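Local coordinates for protein glycosyl hydrolase family 26 (Bacteroides ovatus, PDB 4ZXO) that hydrolyses beta-mannan chains as a family 26 beta-mannanase and takes part in galactomannan breakdown, at residues 117-122 with 176-181; 123-128 with 185-190. All blocks are in the same frame, centred on the assembly; numbering follows the deposited sequence.

Contact 1: residues 117-122 with 176-181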
loop_
_atom_site.group_PDB
_atom_site.type_symbol
_atom_site.label_atom_id
_atom_site.label_comp_id
_atom_site.label_asym_id
_atom_site.label_seq_id
_atom_site.Cartn_x
_atom_site.Cartn_y
_atom_site.Cartn_z
ATOM N N THR A 117 -17.299 -12.449 -11.968
ATOM C CA THR A 117 -18.260 -13.242 -12.743
ATOM C C THR A 117 -17.731 -13.560 -14.131
ATOM O O THR A 117 -18.074 -14.608 -14.698
ATOM C CB THR A 117 -19.629 -12.532 -12.913
ATOM O OG1 THR A 117 -19.412 -11.266 -13.509
ATOM C CG2 THR A 117 -20.316 -12.293 -11.563
ATOM N N ASP A 118 -16.902 -12.669 -14.654
ATOM C CA ASP A 118 -16.437 -12.735 -16.038
ATOM C C ASP A 118 -14.898 -12.776 -16.034
ATOM O O ASP A 118 -14.245 -11.848 -15.561
ATOM C CB ASP A 118 -17.007 -11.513 -16.813
ATOM C CG ASP A 118 -16.677 -11.526 -18.297
ATOM O OD1 ASP A 118 -15.627 -12.109 -18.711
ATOM O OD2 ASP A 118 -17.440 -10.874 -19.046
ATOM N N SER A 119 -14.324 -13.852 -16.552
ATOM C CA SER A 119 -12.882 -14.070 -16.473
ATOM C C SER A 119 -12.235 -13.598 -17.746
ATOM O O SER A 119 -11.116 -14.025 -18.069
ATOM C CB SER A 119 -12.559 -15.567 -16.164
ATOM O OG SER A 119 -13.061 -15.934 -14.874
ATOM N N THR A 120 -12.916 -12.729 -18.494
ATOM C CA THR A 120 -12.331 -12.205 -19.745
ATOM C C THR A 120 -12.161 -10.690 -19.720
ATOM O O THR A 120 -12.010 -10.051 -20.779
ATOM C CB THR A 120 -13.169 -12.623 -20.988
ATOM O OG1 THR A 120 -14.427 -11.945 -21.024
ATOM C CG2 THR A 120 -13.400 -14.137 -20.985
ATOM N N VAL A 121 -12.174 -10.113 -18.508
ATOM C CA VAL A 121 -12.133 -8.675 -18.366
ATOM C C VAL A 121 -10.787 -8.139 -18.742
ATOM O O VAL A 121 -10.729 -7.170 -19.520
ATOM C CB VAL A 121 -12.515 -8.224 -16.957
ATOM C CG1 VAL A 121 -12.459 -6.680 -16.780
ATOM C CG2 VAL A 121 -13.904 -8.726 -16.639
ATOM N N VAL A 122 -9.708 -8.747 -18.251
ATOM C CA VAL A 122 -8.374 -8.270 -18.600
ATOM C C VAL A 122 -8.166 -8.389 -20.117
ATOM O O VAL A 122 -7.638 -7.468 -20.730
ATOM C CB VAL A 122 -7.275 -9.042 -17.817
ATOM C CG1 VAL A 122 -5.894 -8.615 -18.233
ATOM C CG2 VAL A 122 -7.460 -8.794 -16.309
ATOM N N LYS A 176 -5.691 -14.327 -10.418
ATOM C CA LYS A 176 -4.934 -15.417 -11.082
ATOM C C LYS A 176 -5.769 -16.201 -12.112
ATOM O O LYS A 176 -5.303 -16.485 -13.250
ATOM C CB LYS A 176 -4.376 -16.352 -9.998
ATOM C CG LYS A 176 -3.573 -17.489 -10.510
ATOM C CD LYS A 176 -2.322 -17.029 -11.078
ATOM C CE LYS A 176 -1.260 -18.223 -11.140
ATOM N NZ LYS A 176 -1.715 -19.445 -11.904
ATOM N N ASP A 177 -7.001 -16.534 -11.721
ATOM C CA ASP A 177 -7.873 -17.335 -12.591
ATOM C C ASP A 177 -8.573 -16.493 -13.659
ATOM O O ASP A 177 -9.346 -17.037 -14.453
ATOM C CB ASP A 177 -8.916 -18.075 -11.774
ATOM C CG ASP A 177 -8.336 -19.175 -10.951
ATOM O OD1 ASP A 177 -7.132 -19.506 -11.098
ATOM O OD2 ASP A 177 -9.086 -19.751 -10.124
ATOM N N LEU A 178 -8.301 -15.186 -13.692
ATOM C CA LEU A 178 -9.057 -14.296 -14.556
ATOM C C LEU A 178 -8.246 -13.754 -15.686
ATOM O O LEU A 178 -8.744 -12.943 -16.468
ATOM C CB LEU A 178 -9.630 -13.153 -13.727
ATOM C CG LEU A 178 -10.693 -13.775 -12.808
ATOM C CD1 LEU A 178 -10.143 -14.041 -11.394
ATOM C CD2 LEU A 178 -12.015 -13.055 -12.863
ATOM N N CYS A 179 -6.980 -14.170 -15.785
ATOM C CA CYS A 179 -6.135 -13.697 -16.893
ATOM C C CYS A 179 -4.863 -14.500 -16.919
ATOM O O CYS A 179 -4.541 -15.169 -15.932
ATOM C CB CYS A 179 -5.804 -12.183 -16.759
ATOM S SG CYS A 179 -4.893 -11.736 -15.206
ATOM N N SER A 180 -4.137 -14.426 -18.020
ATOM C CA SER A 180 -2.822 -15.088 -18.114
ATOM C C SER A 180 -1.740 -14.235 -17.486
ATOM O O SER A 180 -1.942 -13.031 -17.220
ATOM C CB SER A 180 -2.468 -15.349 -19.577
ATOM O OG SER A 180 -2.172 -14.131 -20.256
ATOM N N SER A 181 -0.589 -14.853 -17.290
ATOM C CA SER A 181 0.567 -14.139 -16.769
ATOM C C SER A 181 0.960 -12.970 -17.678
ATOM O O SER A 181 1.287 -11.895 -17.193
ATOM C CB SER A 181 1.736 -15.102 -16.603
ATOM O OG SER A 181 2.870 -14.420 -16.134
HETATM O O HOH W 1 -10.437 -10.824 -16.308
#
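Asp118, whose backbone O rests against Leu178 CD2 at 3.7 Å, has its carboxylate oxygen OD1 gripped by two donors from one residue. The Thr120 N-H reaches Asp118 OD1 over 2.8 Å, closing an Asx turn, while Thr120 OG1 donates to the syn lone pair of Asp118 OD1 at 2.6 Å. With Asp118 OD2 in a salt bridge to Lys108, both ends of the carboxylate are held and the turn is pinned. Next along, Ser119 lies against Leu178: its OG, set beside its own backbone N (chi1 -64°), meets Leu178 CD2 at 3.7 Å. The segments have no direct hydrogen bond; a water bridges them, accepting from Val122 N at 2.9 Å and donating to Leu178 O at 2.7 Å. Beyond the water the contact turns apolar. Val122 CB packs on Cys179 CB at 3.6 Å, and Val122 CG2 also lies against Cys179 CB, with SG a little farther off. In this TIM-barrel enzyme, residues 117-122 belong to the connection after strand 97-101 and residues 176-181 to the connection after the neighbouring parallel strand 159-162, just before helix 181-197, whose Gln183 and Leu187 also touch Val122.

Contact 2: residues 123-128 with 185-190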
loop_
_atom_site.group_PDB
_atom_site.type_symbol
_atom_site.label_atom_id
_atom_site.label_comp_id
_atom_site.label_asym_id
_atom_site.label_seq_id
_atom_site.Cartn_x
_atom_site.Cartn_y
_atom_site.Cartn_z
ATOM N N ALA A 123 -8.585 -9.496 -20.733
ATOM C CA ALA A 123 -8.462 -9.604 -22.179
ATOM C C ALA A 123 -9.103 -8.410 -22.885
ATOM O O ALA A 123 -8.586 -7.911 -23.872
ATOM C CB ALA A 123 -9.079 -10.896 -22.699
ATOM N N SER A 124 -10.236 -7.960 -22.380
ATOM C CA SER A 124 -10.961 -6.869 -23.036
ATOM C C SER A 124 -10.252 -5.500 -22.927
ATOM O O SER A 124 -10.602 -4.548 -23.660
ATOM C CB SER A 124 -12.377 -6.743 -22.469
ATOM O OG SER A 124 -12.431 -5.932 -21.306
ATOM N N VAL A 125 -9.271 -5.371 -22.034
ATOM C CA VAL A 125 -8.555 -4.094 -21.984
ATOM C C VAL A 125 -7.175 -4.146 -22.626
ATOM O O VAL A 125 -6.440 -3.158 -22.594
ATOM C CB VAL A 125 -8.391 -3.527 -20.527
ATOM C CG1 VAL A 125 -9.748 -3.323 -19.884
ATOM C CG2 VAL A 125 -7.402 -4.396 -19.675
ATOM N N MET A 126 -6.813 -5.294 -23.174
ATOM C CA MET A 126 -5.591 -5.390 -23.990
ATOM C C MET A 126 -5.746 -4.587 -25.267
ATOM O O MET A 126 -6.873 -4.317 -25.682
ATOM C CB MET A 126 -5.279 -6.844 -24.320
ATOM C CG MET A 126 -5.158 -7.765 -23.097
ATOM S SD MET A 126 -3.653 -7.532 -22.099
ATOM C CE MET A 126 -4.235 -6.301 -20.859
ATOM N N GLN A 127 -4.626 -4.290 -25.917
ATOM C CA GLN A 127 -4.661 -3.616 -27.206
ATOM C C GLN A 127 -5.630 -4.341 -28.139
ATOM O O GLN A 127 -5.599 -5.569 -28.238
ATOM C CB GLN A 127 -3.246 -3.568 -27.817
ATOM C CG GLN A 127 -3.199 -3.058 -29.240
ATOM C CD GLN A 127 -3.406 -1.571 -29.346
ATOM O OE1 GLN A 127 -2.877 -0.797 -28.538
ATOM N NE2 GLN A 127 -4.130 -1.147 -30.395
ATOM N N GLY A 128 -6.492 -3.601 -28.826
ATOM C CA GLY A 128 -7.464 -4.264 -29.669
ATOM C C GLY A 128 -8.753 -4.688 -28.976
ATOM O O GLY A 128 -9.739 -5.031 -29.631
ATOM N N LYS A 185 0.874 -8.972 -16.820
ATOM C CA LYS A 185 2.056 -8.104 -16.957
ATOM C C LYS A 185 1.736 -6.947 -17.861
ATOM O O LYS A 185 2.264 -5.871 -17.652
ATOM C CB LYS A 185 3.275 -8.865 -17.508
ATOM C CG LYS A 185 3.807 -9.914 -16.528
ATOM C CD LYS A 185 4.915 -10.733 -17.144
ATOM C CE LYS A 185 5.235 -11.873 -16.249
ATOM N NZ LYS A 185 6.275 -12.775 -16.938
ATOM N N THR A 186 0.882 -7.154 -18.880
ATOM C CA THR A 186 0.504 -6.050 -19.769
ATOM C C THR A 186 -0.290 -4.975 -19.027
ATOM O O THR A 186 -0.115 -3.787 -19.330
ATOM C CB THR A 186 -0.302 -6.566 -20.958
ATOM O OG1 THR A 186 0.502 -7.528 -21.639
ATOM C CG2 THR A 186 -0.659 -5.434 -21.932
ATOM N N LEU A 187 -1.104 -5.358 -18.037
ATOM C CA LEU A 187 -1.774 -4.331 -17.210
ATOM C C LEU A 187 -0.758 -3.397 -16.596
ATOM O O LEU A 187 -0.918 -2.194 -16.590
ATOM C CB LEU A 187 -2.570 -4.917 -16.054
ATOM C CG LEU A 187 -3.926 -5.508 -16.390
ATOM C CD1 LEU A 187 -4.515 -6.125 -15.138
ATOM C CD2 LEU A 187 -4.811 -4.442 -17.011
ATOM N N TRP A 188 0.283 -3.985 -16.041
ATOM C CA TRP A 188 1.337 -3.204 -15.452
ATOM C C TRP A 188 2.057 -2.351 -16.470
ATOM O O TRP A 188 2.310 -1.167 -16.197
ATOM C CB TRP A 188 2.339 -4.113 -14.783
ATOM C CG TRP A 188 1.950 -4.499 -13.362
ATOM C CD1 TRP A 188 1.436 -5.690 -12.929
ATOM C CD2 TRP A 188 2.074 -3.665 -12.205
ATOM N NE1 TRP A 188 1.246 -5.655 -11.566
ATOM C CE2 TRP A 188 1.656 -4.435 -11.092
ATOM C CE3 TRP A 188 2.522 -2.347 -11.994
ATOM C CZ2 TRP A 188 1.639 -3.926 -9.795
ATOM C CZ3 TRP A 188 2.528 -1.845 -10.675
ATOM C CH2 TRP A 188 2.097 -2.633 -9.600
ATOM N N ARG A 189 2.364 -2.900 -17.642
ATOM C CA ARG A 189 3.012 -2.088 -18.649
ATOM C C ARG A 189 2.149 -0.925 -19.130
ATOM O O ARG A 189 2.657 0.208 -19.281
ATOM C CB ARG A 189 3.427 -2.972 -19.811
ATOM C CG ARG A 189 4.610 -3.880 -19.410
ATOM C CD ARG A 189 5.393 -4.352 -20.615
ATOM N NE ARG A 189 4.501 -5.026 -21.534
ATOM C CZ ARG A 189 4.182 -6.331 -21.505
ATOM N NH1 ARG A 189 3.332 -6.771 -22.428
ATOM N NH2 ARG A 189 4.740 -7.181 -20.615
ATOM N N MET A 190 0.856 -1.167 -19.345
ATOM C CA MET A 190 -0.077 -0.060 -19.678
ATOM C C MET A 190 -0.113 0.999 -18.603
ATOM O O MET A 190 -0.108 2.187 -18.873
ATOM C CB MET A 190 -1.512 -0.574 -19.879
ATOM C CG MET A 190 -1.700 -1.362 -21.125
ATOM S SD MET A 190 -3.229 -2.354 -21.074
ATOM C CE MET A 190 -4.476 -1.108 -20.809
#
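On the outer part of the TIM barrel, Val125 and Met126, in the connection that follows strand 97-101, pack against Thr186, Leu187 and Met190 of helix 181-197. The spacing of these three residues places them on one face of the helix, where the backbone bond from Met190 N to Thr186 O ties one turn to the next. No hydrogen bond crosses between the segments; the contact is made largely by methyl groups and two sulfurs. Met126 touches all three helix residues. Its side chain is bent twice: chi2 (-72°) turns SD back from an extended course and chi3 (92°) sets CE within reach of both Leu187 CD2 and Met190 SD. SD comes to lie 3.7 Å from Thr186 CG2, the two side chains crossing obliquely, and Met126 CE stands 4.1 Å from Met190 SD and 4.3 Å from Leu187 CD2. The hydroxyl of Thr186 is engaged within its own helix, bonded to Glu182 O, and its CB and methyl serve the packing. An alanine in place of Met126 would probably open a gap beside Thr186 CG2 and deprive Met190 SD of its methyl neighbour. Deeper in, Val125 and Leu187 cross at about a right angle, with Val125 CG2 touching Leu187 CD2 at 3.7 Å. Helix 132-147 packs alongside, its Met135 touching both Val125 and Met190, and its His132 ND1 is hydrogen-bonded to Val125 O. Against that same carbonyl oxygen lies the end of Met190, with CE 3.4 Å from Val125 O.

Both contacts join the connection holding helix 121-125 to the chain that follows strand 159-162, so they fasten the same two neighbouring parts of the barrel, their centres 12 Å apart. Contact 1 is partly buried, with an exposed serine at one margin; a water bridges its two segments, and an Asx turn shapes one of its loops. Contact 2 is buried, mainly apolar and without a hydrogen bond between its segments, built from methionine sulfurs and methyls and branched side chains, with a regular helix on one side only. The change from polar to apolar happens within helix 121-125: Val122 closes contact 1, yet its CG1 lies 4.1 Å from Leu187 CG of contact 2, making the two packings continuous.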